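Local coordinates for protein ricin B lectin (Clostridium thermocellum, PDB 3VSF) that probably hydrolyses beta-1,3-galactan from chain ends with its family 43 propeller and binds galactose through a ricin-type beta-trefoil domain, at residues A[151-154]-A[159-162]; A[309-314]-A[319-324]; A[329-332]-A[336-339]; A[471-476]-A[488-493]. All blocks are in the same frame, centred on the assembly; numbering follows the deposited sequence.

Contact 1 of 4, residues A[151-154]-A[159-162]; sequences AYSK and KFTY
F160 turns one face of its ring onto S153, whose CB sits over the ring centre in a CH-pi contact. The two residues belong to the hairpin that ends one blade of the five-bladed beta-propeller of family 43 glycoside hydrolases, with strand 161-166 outermost. S153 CB lies 3.6 Å from the centroid of the F160 ring. An offset of just 8° from the ring normal is the evidence for a face-on approach. The same ring also borders the backbone of the neighbouring strand, F160 CD1 lying 3.4 Å from Y152 C, with A151 C near the ring plane at its edge.

On the other side of the strand pair, T161 OG1 stands over one face of the Y152 ring, displaced toward the rim and 3.4 Å from Y152 CE2. The phenol ring takes this place because CG is set between the backbone N and the carbonyl carbon (chi1 70°).

Between these two layers the backbones are joined chiefly by T161 N to Y152 O, 2.9 Å long and nearly straight at 174°. The return bond, from Y152 N to T161 O, is weak, and so is a second approach to Y152 O by T161 OG1.

Further out, F131 and M133 of the adjoining strand 131-138 pack on F160, while K219 makes a cation-pi contact with Y152. S153 OG turns to T155 O, and Y162 OH is held by E111. At the far end of the pair, A151 CB touches Y162 CA at 3.9 Å.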
# COMPACT_ATOMS: atom_id res chain seq x y z
N ALA A 151 25.39 7.44 -0.17
CA ALA A 151 25.91 7.93 -1.43
C ALA A 151 25.24 9.26 -1.75
O ALA A 151 24.34 9.68 -1.03
CB ALA A 151 25.66 6.92 -2.54
N TYR A 152 25.67 9.91 -2.83
CA TYR A 152 25.06 11.18 -3.22
C TYR A 152 25.45 11.61 -4.63
O TYR A 152 26.41 11.10 -5.21
CB TYR A 152 25.40 12.28 -2.21
CG TYR A 152 26.84 12.73 -2.24
CD1 TYR A 152 27.21 13.93 -2.83
CD2 TYR A 152 27.84 11.95 -1.67
CE1 TYR A 152 28.53 14.34 -2.85
CE2 TYR A 152 29.16 12.35 -1.69
CZ TYR A 152 29.50 13.55 -2.28
OH TYR A 152 30.81 13.95 -2.30
N SER A 153 24.70 12.56 -5.17
CA SER A 153 24.93 13.08 -6.51
C SER A 153 24.34 14.48 -6.65
O SER A 153 23.40 14.83 -5.95
CB SER A 153 24.32 12.15 -7.55
OG SER A 153 24.46 12.67 -8.86
N LYS A 154 24.90 15.27 -7.55
CA LYS A 154 24.40 16.62 -7.80
C LYS A 154 23.10 16.56 -8.59
O LYS A 154 22.30 17.50 -8.55
CB LYS A 154 25.45 17.45 -8.55
CG LYS A 154 26.76 17.63 -7.80
CD LYS A 154 26.55 18.41 -6.51
CE LYS A 154 27.86 18.64 -5.78
NZ LYS A 154 27.68 19.41 -4.52
N LYS A 159 25.09 9.53 -12.04
CA LYS A 159 25.87 8.51 -11.35
C LYS A 159 26.21 8.96 -9.93
O LYS A 159 26.93 9.94 -9.75
CB LYS A 159 27.15 8.20 -12.12
CG LYS A 159 26.97 8.03 -13.62
CD LYS A 159 26.17 6.78 -13.97
CE LYS A 159 26.08 6.59 -15.48
NZ LYS A 159 25.37 5.34 -15.85
N PHE A 160 25.69 8.25 -8.94
CA PHE A 160 25.96 8.57 -7.54
C PHE A 160 27.37 8.14 -7.14
O PHE A 160 27.93 7.20 -7.70
CB PHE A 160 24.94 7.89 -6.63
CG PHE A 160 23.64 8.64 -6.52
CD1 PHE A 160 23.23 9.17 -5.31
CD2 PHE A 160 22.83 8.81 -7.63
CE1 PHE A 160 22.04 9.86 -5.21
CE2 PHE A 160 21.63 9.49 -7.53
CZ PHE A 160 21.24 10.02 -6.32
N THR A 161 27.94 8.85 -6.16
CA THR A 161 29.26 8.51 -5.65
C THR A 161 29.14 7.89 -4.26
O THR A 161 28.72 8.55 -3.31
CB THR A 161 30.18 9.75 -5.59
OG1 THR A 161 29.80 10.59 -4.50
CG2 THR A 161 30.11 10.54 -6.89
N TYR A 162 29.51 6.62 -4.15
CA TYR A 162 29.43 5.91 -2.88
C TYR A 162 30.36 6.53 -1.85
O TYR A 162 31.47 6.96 -2.18
CB TYR A 162 29.77 4.43 -3.09
CG TYR A 162 29.57 3.58 -1.86
CD1 TYR A 162 30.63 3.29 -1.01
CD2 TYR A 162 28.32 3.06 -1.54
CE1 TYR A 162 30.45 2.51 0.12
CE2 TYR A 162 28.13 2.28 -0.42
CZ TYR A 162 29.20 2.00 0.41
OH TYR A 162 29.02 1.22 1.53

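Contact 2 of 4, residues A[309-314]-A[319-324]; sequences RWAGAW and NDSQYV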
# COMPACT_ATOMS: atom_id res chain seq x y z
N ARG A 309 5.89 -7.82 -4.14
CA ARG A 309 5.45 -9.20 -4.09
C ARG A 309 6.64 -10.10 -4.35
O ARG A 309 6.85 -10.57 -5.47
CB ARG A 309 4.33 -9.46 -5.10
CG ARG A 309 3.79 -10.88 -5.09
CD ARG A 309 2.48 -10.97 -5.84
NE ARG A 309 1.43 -10.18 -5.20
CZ ARG A 309 0.18 -10.08 -5.64
NH1 ARG A 309 -0.18 -10.74 -6.74
NH2 ARG A 309 -0.70 -9.33 -4.99
N TRP A 310 7.44 -10.33 -3.31
CA TRP A 310 8.68 -11.08 -3.43
C TRP A 310 8.46 -12.47 -4.02
O TRP A 310 7.68 -13.27 -3.49
CB TRP A 310 9.38 -11.18 -2.08
CG TRP A 310 9.73 -9.85 -1.49
CD1 TRP A 310 9.15 -9.26 -0.40
CD2 TRP A 310 10.73 -8.94 -1.96
NE1 TRP A 310 9.73 -8.04 -0.16
CE2 TRP A 310 10.70 -7.82 -1.10
CE3 TRP A 310 11.64 -8.97 -3.01
CZ2 TRP A 310 11.56 -6.73 -1.28
CZ3 TRP A 310 12.49 -7.89 -3.18
CH2 TRP A 310 12.44 -6.78 -2.32
N ALA A 311 9.15 -12.75 -5.12
CA ALA A 311 9.04 -14.04 -5.79
C ALA A 311 9.53 -15.17 -4.89
O ALA A 311 9.26 -16.35 -5.15
CB ALA A 311 9.81 -14.03 -7.10
N GLY A 312 10.25 -14.81 -3.83
CA GLY A 312 10.76 -15.79 -2.89
C GLY A 312 9.65 -16.59 -2.24
O GLY A 312 9.88 -17.68 -1.71
N ALA A 313 8.44 -16.05 -2.28
CA ALA A 313 7.28 -16.72 -1.71
C ALA A 313 6.99 -18.04 -2.43
O ALA A 313 6.58 -19.02 -1.81
CB ALA A 313 6.06 -15.81 -1.76
N TRP A 314 7.21 -18.05 -3.74
CA TRP A 314 6.97 -19.25 -4.54
C TRP A 314 8.25 -19.84 -5.11
O TRP A 314 8.23 -20.55 -6.11
CB TRP A 314 5.95 -18.97 -5.65
CG TRP A 314 6.36 -17.89 -6.62
CD1 TRP A 314 7.13 -18.04 -7.73
CD2 TRP A 314 6.01 -16.51 -6.56
NE1 TRP A 314 7.28 -16.83 -8.37
CE2 TRP A 314 6.60 -15.87 -7.67
CE3 TRP A 314 5.24 -15.74 -5.67
CZ2 TRP A 314 6.46 -14.51 -7.92
CZ3 TRP A 314 5.10 -14.38 -5.92
CH2 TRP A 314 5.71 -13.78 -7.03
N ASN A 319 14.73 -11.12 -8.78
CA ASN A 319 14.44 -10.35 -9.98
C ASN A 319 13.07 -10.65 -10.58
O ASN A 319 12.58 -9.90 -11.43
CB ASN A 319 15.54 -10.56 -11.03
CG ASN A 319 16.90 -10.11 -10.55
OD1 ASN A 319 17.28 -8.95 -10.70
ND2 ASN A 319 17.65 -11.03 -9.95
N ASP A 320 12.46 -11.74 -10.15
CA ASP A 320 11.13 -12.12 -10.63
C ASP A 320 10.03 -11.59 -9.72
O ASP A 320 8.88 -12.00 -9.83
CB ASP A 320 11.02 -13.64 -10.76
CG ASP A 320 11.90 -14.21 -11.86
OD1 ASP A 320 12.18 -13.47 -12.83
OD2 ASP A 320 12.30 -15.39 -11.75
N SER A 321 10.39 -10.67 -8.83
CA SER A 321 9.43 -10.08 -7.91
C SER A 321 8.54 -9.06 -8.61
O SER A 321 9.01 -8.28 -9.44
CB SER A 321 10.15 -9.42 -6.73
OG SER A 321 10.84 -10.39 -5.95
N GLN A 322 7.26 -9.07 -8.27
CA GLN A 322 6.29 -8.15 -8.86
C GLN A 322 6.00 -6.99 -7.92
O GLN A 322 6.40 -7.00 -6.75
CB GLN A 322 5.01 -8.89 -9.22
CG GLN A 322 5.20 -9.94 -10.31
CD GLN A 322 4.23 -11.10 -10.19
OE1 GLN A 322 3.67 -11.35 -9.12
NE2 GLN A 322 4.03 -11.82 -11.29
N TYR A 323 5.30 -5.97 -8.42
CA TYR A 323 5.02 -4.78 -7.63
C TYR A 323 3.53 -4.62 -7.34
O TYR A 323 2.68 -5.07 -8.12
CB TYR A 323 5.55 -3.53 -8.33
CG TYR A 323 6.98 -3.66 -8.79
CD1 TYR A 323 8.04 -3.56 -7.90
CD2 TYR A 323 7.28 -3.90 -10.13
CE1 TYR A 323 9.35 -3.68 -8.32
CE2 TYR A 323 8.58 -4.02 -10.56
CZ TYR A 323 9.61 -3.91 -9.66
OH TYR A 323 10.92 -4.04 -10.08
N VAL A 324 3.22 -3.98 -6.22
CA VAL A 324 1.84 -3.72 -5.83
C VAL A 324 1.67 -2.27 -5.38
O VAL A 324 2.15 -1.89 -4.31
CB VAL A 324 1.38 -4.65 -4.70
CG1 VAL A 324 0.03 -4.22 -4.15
CG2 VAL A 324 1.33 -6.10 -5.18
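S321 OG is gripped twice. It accepts the backbone N-H of A311, with A311 N 3.0 Å from S321 OG and an angle at hydrogen of 167°, and it is also hydrogen-bonded to V318 O. The hydroxyl is brought to A311 by a first torsion that sets OG anti to the carbonyl carbon (chi1 -64°). In the same place it meets the indole of W310 obliquely, S321 OG lying 3.4 Å from W310 CE3. The indole is held at its other end by NE1, bonded to Q288, and it also meets the ring of W256.

One residue pair carries the strand pairing proper. R309 N donates to Q322 O at 2.8 Å, and Q322 N answers R309 O at 3.2 Å from a position well out of the carbonyl plane. This antiparallel hydrogen-bonded pair joins the ends of strands 301-309 and 322-330, the two middle strands of the last propeller blade, where the chain leaves the sheet for a 3-10 turn at 311-313.

Beside the pair, the R309 and Q322 side chains cross obliquely, with guanidinium and amide planes 65° apart. R309 CD is 3.5 Å from Q322 OE1, and further along R309 NH2 passes V324 CG2 at 3.8 Å. The guanidinium is fixed by R286 O at NE and by Y285 O at NH2. W314 folds back from the 3-10 turn: R309 CG lies in plane at the edge of its ring, A311 O stands over one face, and W314 CH2 approaches Q322 OE1 at 3.8 Å.

Contact 3 of 4, residues A[329-332]-A[336-339]; sequences NFIS and LELP
The F330 ring lies alongside L336, pointing the same way, with F330 CE1 3.6 Å from L336 CG; Y247 and Y303 make edge-to-face contacts with the same ring. This apolar pair lies on one face of the hairpin that ends the last propeller blade, where strand 336-337 is outermost. The turn side carries a classic beta bulge at I331 and S332. The N329 amide and E337 carboxylate, on the other face, lie side by side but with planes 86° apart, and N329 ND2 reaches E337 OE1 only weakly, at 3.4 Å.

The backbone bonds are firmer. N329 N donates to E337 O at 2.9 Å in the carbonyl plane, and E337 N to N329 O at 2.8 Å.

E337 extends from a CG anti to the backbone N (chi1 157°), and the I331 side chain crosses it at about a right angle. Its OE2 forms a salt bridge with R419 of the lectin-like region, so the contact faces the trefoil domain; the side chain of P339 is about 7 Å from that of galactose-binding N440. P339 CG itself rests 3.7 Å from N329 ND2.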
# COMPACT_ATOMS: atom_id res chain seq x y z
N ASN A 329 -5.49 5.85 1.83
CA ASN A 329 -6.56 6.78 2.16
C ASN A 329 -6.63 7.13 3.64
O ASN A 329 -6.39 6.28 4.50
CB ASN A 329 -7.90 6.24 1.68
CG ASN A 329 -7.94 6.00 0.18
OD1 ASN A 329 -7.36 6.77 -0.59
ND2 ASN A 329 -8.61 4.93 -0.24
N PHE A 330 -6.95 8.39 3.93
CA PHE A 330 -7.07 8.86 5.31
C PHE A 330 -8.51 9.16 5.68
O PHE A 330 -9.01 10.26 5.42
CB PHE A 330 -6.21 10.11 5.51
CG PHE A 330 -4.73 9.84 5.51
CD1 PHE A 330 -4.02 9.73 6.70
CD2 PHE A 330 -4.04 9.70 4.31
CE1 PHE A 330 -2.66 9.49 6.69
CE2 PHE A 330 -2.68 9.46 4.31
CZ PHE A 330 -1.99 9.35 5.50
N ILE A 331 -9.19 8.19 6.30
CA ILE A 331 -10.53 8.42 6.82
C ILE A 331 -10.50 9.56 7.83
O ILE A 331 -11.32 10.47 7.78
CB ILE A 331 -11.09 7.16 7.52
CG1 ILE A 331 -11.68 6.19 6.49
CG2 ILE A 331 -12.16 7.55 8.52
CD1 ILE A 331 -10.67 5.63 5.53
N SER A 332 -9.53 9.49 8.74
CA SER A 332 -9.34 10.52 9.74
C SER A 332 -7.85 10.68 10.01
O SER A 332 -7.03 9.92 9.49
CB SER A 332 -10.06 10.15 11.04
OG SER A 332 -9.87 11.13 12.04
N LEU A 336 -6.52 5.22 9.13
CA LEU A 336 -6.01 5.04 7.77
C LEU A 336 -6.61 3.81 7.10
O LEU A 336 -7.02 2.86 7.77
CB LEU A 336 -4.48 4.93 7.78
CG LEU A 336 -3.68 6.24 7.89
CD1 LEU A 336 -4.02 6.99 9.16
CD2 LEU A 336 -2.19 5.95 7.82
N GLU A 337 -6.66 3.84 5.77
CA GLU A 337 -7.23 2.75 4.99
C GLU A 337 -6.34 2.40 3.81
O GLU A 337 -5.82 3.28 3.13
CB GLU A 337 -8.62 3.15 4.48
CG GLU A 337 -9.09 2.39 3.25
CD GLU A 337 -10.35 2.97 2.65
OE1 GLU A 337 -10.58 2.78 1.43
OE2 GLU A 337 -11.13 3.61 3.39
N LEU A 338 -6.15 1.10 3.58
CA LEU A 338 -5.34 0.64 2.47
C LEU A 338 -6.09 -0.44 1.69
O LEU A 338 -5.95 -1.63 1.98
CB LEU A 338 -3.99 0.11 2.97
CG LEU A 338 -2.87 -0.08 1.94
CD1 LEU A 338 -2.97 -1.42 1.24
CD2 LEU A 338 -2.85 1.07 0.94
N PRO A 339 -6.89 -0.02 0.70
CA PRO A 339 -7.72 -0.93 -0.10
C PRO A 339 -6.92 -1.61 -1.20
O PRO A 339 -5.91 -1.07 -1.64
CB PRO A 339 -8.75 0.01 -0.71
CG PRO A 339 -8.00 1.29 -0.88
CD PRO A 339 -7.07 1.38 0.30

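Contact 4 of 4, residues A[471-476]-A[488-493]; sequences RKWSTE and GGTNQH. With GOL (glycerol), chain G.
The 471-476 backbone turns through two residues with left-handed angles, K472 (60/28°) and W473, and closes with S474 N bonded to R471 O at 3.1 Å, opposite the 3-10 turn 490-492. W473 lays its indole across that turn. The N491 amide stacks on it, planes 15° apart, with OD1 over the ring and 3.3 Å from W473 CE2. N491 CB adds a CH-pi contact to the five-membered ring. At the far end of the indole, W473 CH2 lies 3.4 Å from G489 CA, and CZ3 approaches T490 OG1; both meet the ring obliquely.

The stacked amide directs ND2 to a glycerol, probably from the crystallisation liquor: N491 ND2 to glycerol O1 is 2.9 Å and nearly straight. The same ND2 is bonded to V470 O. K472 N holds glycerol O3 weakly, and D469 and Q482 also bind the molecule. Q492 NE2, bonded to D469 OD2, would position that carboxylate.

N491 and D469 match galactose-binding N444 and D422 in sequence context: each asparagine precedes Gln-His-Trp, and each aspartate sits between an aliphatic residue and valine. The pocket is thus consistent with a further sugar-binding site of the ricin-type beta-trefoil, with its characteristic QxW motif.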
# COMPACT_ATOMS: atom_id res chain seq x y z
N ARG A 471 -34.20 -7.52 5.65
CA ARG A 471 -34.58 -8.02 6.97
C ARG A 471 -36.08 -7.94 7.23
O ARG A 471 -36.70 -6.90 7.04
CB ARG A 471 -33.83 -7.26 8.06
CG ARG A 471 -34.18 -7.74 9.47
CD ARG A 471 -33.68 -6.77 10.53
NE ARG A 471 -32.24 -6.56 10.46
CZ ARG A 471 -31.34 -7.40 10.94
NH1 ARG A 471 -31.73 -8.53 11.53
NH2 ARG A 471 -30.05 -7.13 10.84
N LYS A 472 -36.65 -9.06 7.68
CA LYS A 472 -38.05 -9.12 8.09
C LYS A 472 -39.02 -8.75 6.97
O LYS A 472 -40.12 -8.26 7.24
CB LYS A 472 -38.29 -8.21 9.30
CG LYS A 472 -38.54 -8.96 10.59
CD LYS A 472 -37.31 -9.70 11.06
CE LYS A 472 -37.63 -10.57 12.26
NZ LYS A 472 -38.63 -11.62 11.93
N TRP A 473 -38.62 -8.99 5.73
CA TRP A 473 -39.48 -8.70 4.58
C TRP A 473 -39.93 -7.24 4.56
O TRP A 473 -40.97 -6.92 4.00
CB TRP A 473 -40.71 -9.61 4.59
CG TRP A 473 -40.41 -11.06 4.36
CD1 TRP A 473 -39.75 -11.90 5.20
CD2 TRP A 473 -40.79 -11.84 3.22
NE1 TRP A 473 -39.68 -13.16 4.64
CE2 TRP A 473 -40.31 -13.15 3.43
CE3 TRP A 473 -41.48 -11.56 2.04
CZ2 TRP A 473 -40.50 -14.17 2.51
CZ3 TRP A 473 -41.67 -12.58 1.12
CH2 TRP A 473 -41.18 -13.87 1.36
N SER A 474 -39.14 -6.37 5.18
CA SER A 474 -39.48 -4.95 5.26
C SER A 474 -39.87 -4.37 3.91
O SER A 474 -39.26 -4.69 2.89
CB SER A 474 -38.34 -4.14 5.86
OG SER A 474 -38.66 -2.76 5.89
N THR A 475 -40.89 -3.53 3.91
CA THR A 475 -41.38 -2.91 2.69
C THR A 475 -41.25 -1.39 2.77
O THR A 475 -41.72 -0.67 1.89
CB THR A 475 -42.85 -3.29 2.43
OG1 THR A 475 -43.30 -2.71 1.20
CG2 THR A 475 -43.74 -2.81 3.57
N GLU A 476 -40.60 -0.92 3.82
CA GLU A 476 -40.47 0.51 4.07
C GLU A 476 -39.05 1.02 3.84
O GLU A 476 -38.12 0.23 3.69
CB GLU A 476 -40.91 0.84 5.50
CG GLU A 476 -42.29 0.30 5.86
CD GLU A 476 -43.38 0.89 4.98
OE1 GLU A 476 -43.31 2.10 4.68
OE2 GLU A 476 -44.30 0.13 4.59
N GLY A 488 -36.24 -18.81 -0.65
CA GLY A 488 -37.13 -18.68 -1.78
C GLY A 488 -38.10 -17.53 -1.67
O GLY A 488 -39.00 -17.38 -2.50
N GLY A 489 -37.93 -16.71 -0.64
CA GLY A 489 -38.78 -15.55 -0.44
C GLY A 489 -38.51 -14.47 -1.48
O GLY A 489 -37.43 -14.42 -2.06
N THR A 490 -39.50 -13.62 -1.71
CA THR A 490 -39.37 -12.55 -2.70
C THR A 490 -38.53 -11.40 -2.17
O THR A 490 -38.07 -10.54 -2.93
CB THR A 490 -40.74 -12.02 -3.16
OG1 THR A 490 -41.47 -11.55 -2.03
CG2 THR A 490 -41.53 -13.12 -3.85
N ASN A 491 -38.34 -11.36 -0.85
CA ASN A 491 -37.49 -10.35 -0.24
C ASN A 491 -36.02 -10.66 -0.46
O ASN A 491 -35.14 -9.90 -0.05
CB ASN A 491 -37.79 -10.22 1.26
CG ASN A 491 -37.46 -11.49 2.03
OD1 ASN A 491 -37.67 -12.60 1.54
ND2 ASN A 491 -36.93 -11.33 3.23
N GLN A 492 -35.76 -11.79 -1.12
CA GLN A 492 -34.40 -12.22 -1.41
C GLN A 492 -34.12 -12.14 -2.91
O GLN A 492 -33.01 -12.46 -3.35
CB GLN A 492 -34.19 -13.65 -0.92
CG GLN A 492 -34.37 -13.83 0.58
CD GLN A 492 -34.23 -15.27 1.02
OE1 GLN A 492 -34.38 -16.19 0.22
NE2 GLN A 492 -33.94 -15.47 2.30
N HIS A 493 -35.12 -11.73 -3.68
CA HIS A 493 -34.98 -11.63 -5.13
C HIS A 493 -34.77 -10.18 -5.56
O HIS A 493 -35.50 -9.29 -5.15
CB HIS A 493 -36.21 -12.22 -5.82
CG HIS A 493 -36.48 -13.65 -5.46
ND1 HIS A 493 -37.58 -14.34 -5.93
CD2 HIS A 493 -35.79 -14.52 -4.68
CE1 HIS A 493 -37.55 -15.57 -5.45
NE2 HIS A 493 -36.48 -15.71 -4.70
C1 GOL G . -36.26 -13.78 6.10
O1 GOL G . -35.98 -13.65 4.72
C2 GOL G . -35.32 -12.89 6.90
O2 GOL G . -34.93 -11.78 6.11
C3 GOL G . -36.02 -12.38 8.15
O3 GOL G . -35.12 -11.64 8.93

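From the N terminus the four contacts come strictly in series: each closes before the next opens, and none nests or crosses. Contact 1 closes the four-residue loop of the outer hairpin of an early propeller blade. Contacts 2 and 3 share strand 322-330 in the last blade; one closes the connection from strand 301-309, the other the hairpin to strand 336-337. Their nearest atoms are about 7 Å apart, their centres 25 Å. Contact 3 lies toward the trefoil domain, which the chain then enters. There contact 4 joins two loops flanking strand 479-484, its centre 68 Å from that of contact 1, on the opposite side of the chain's centre.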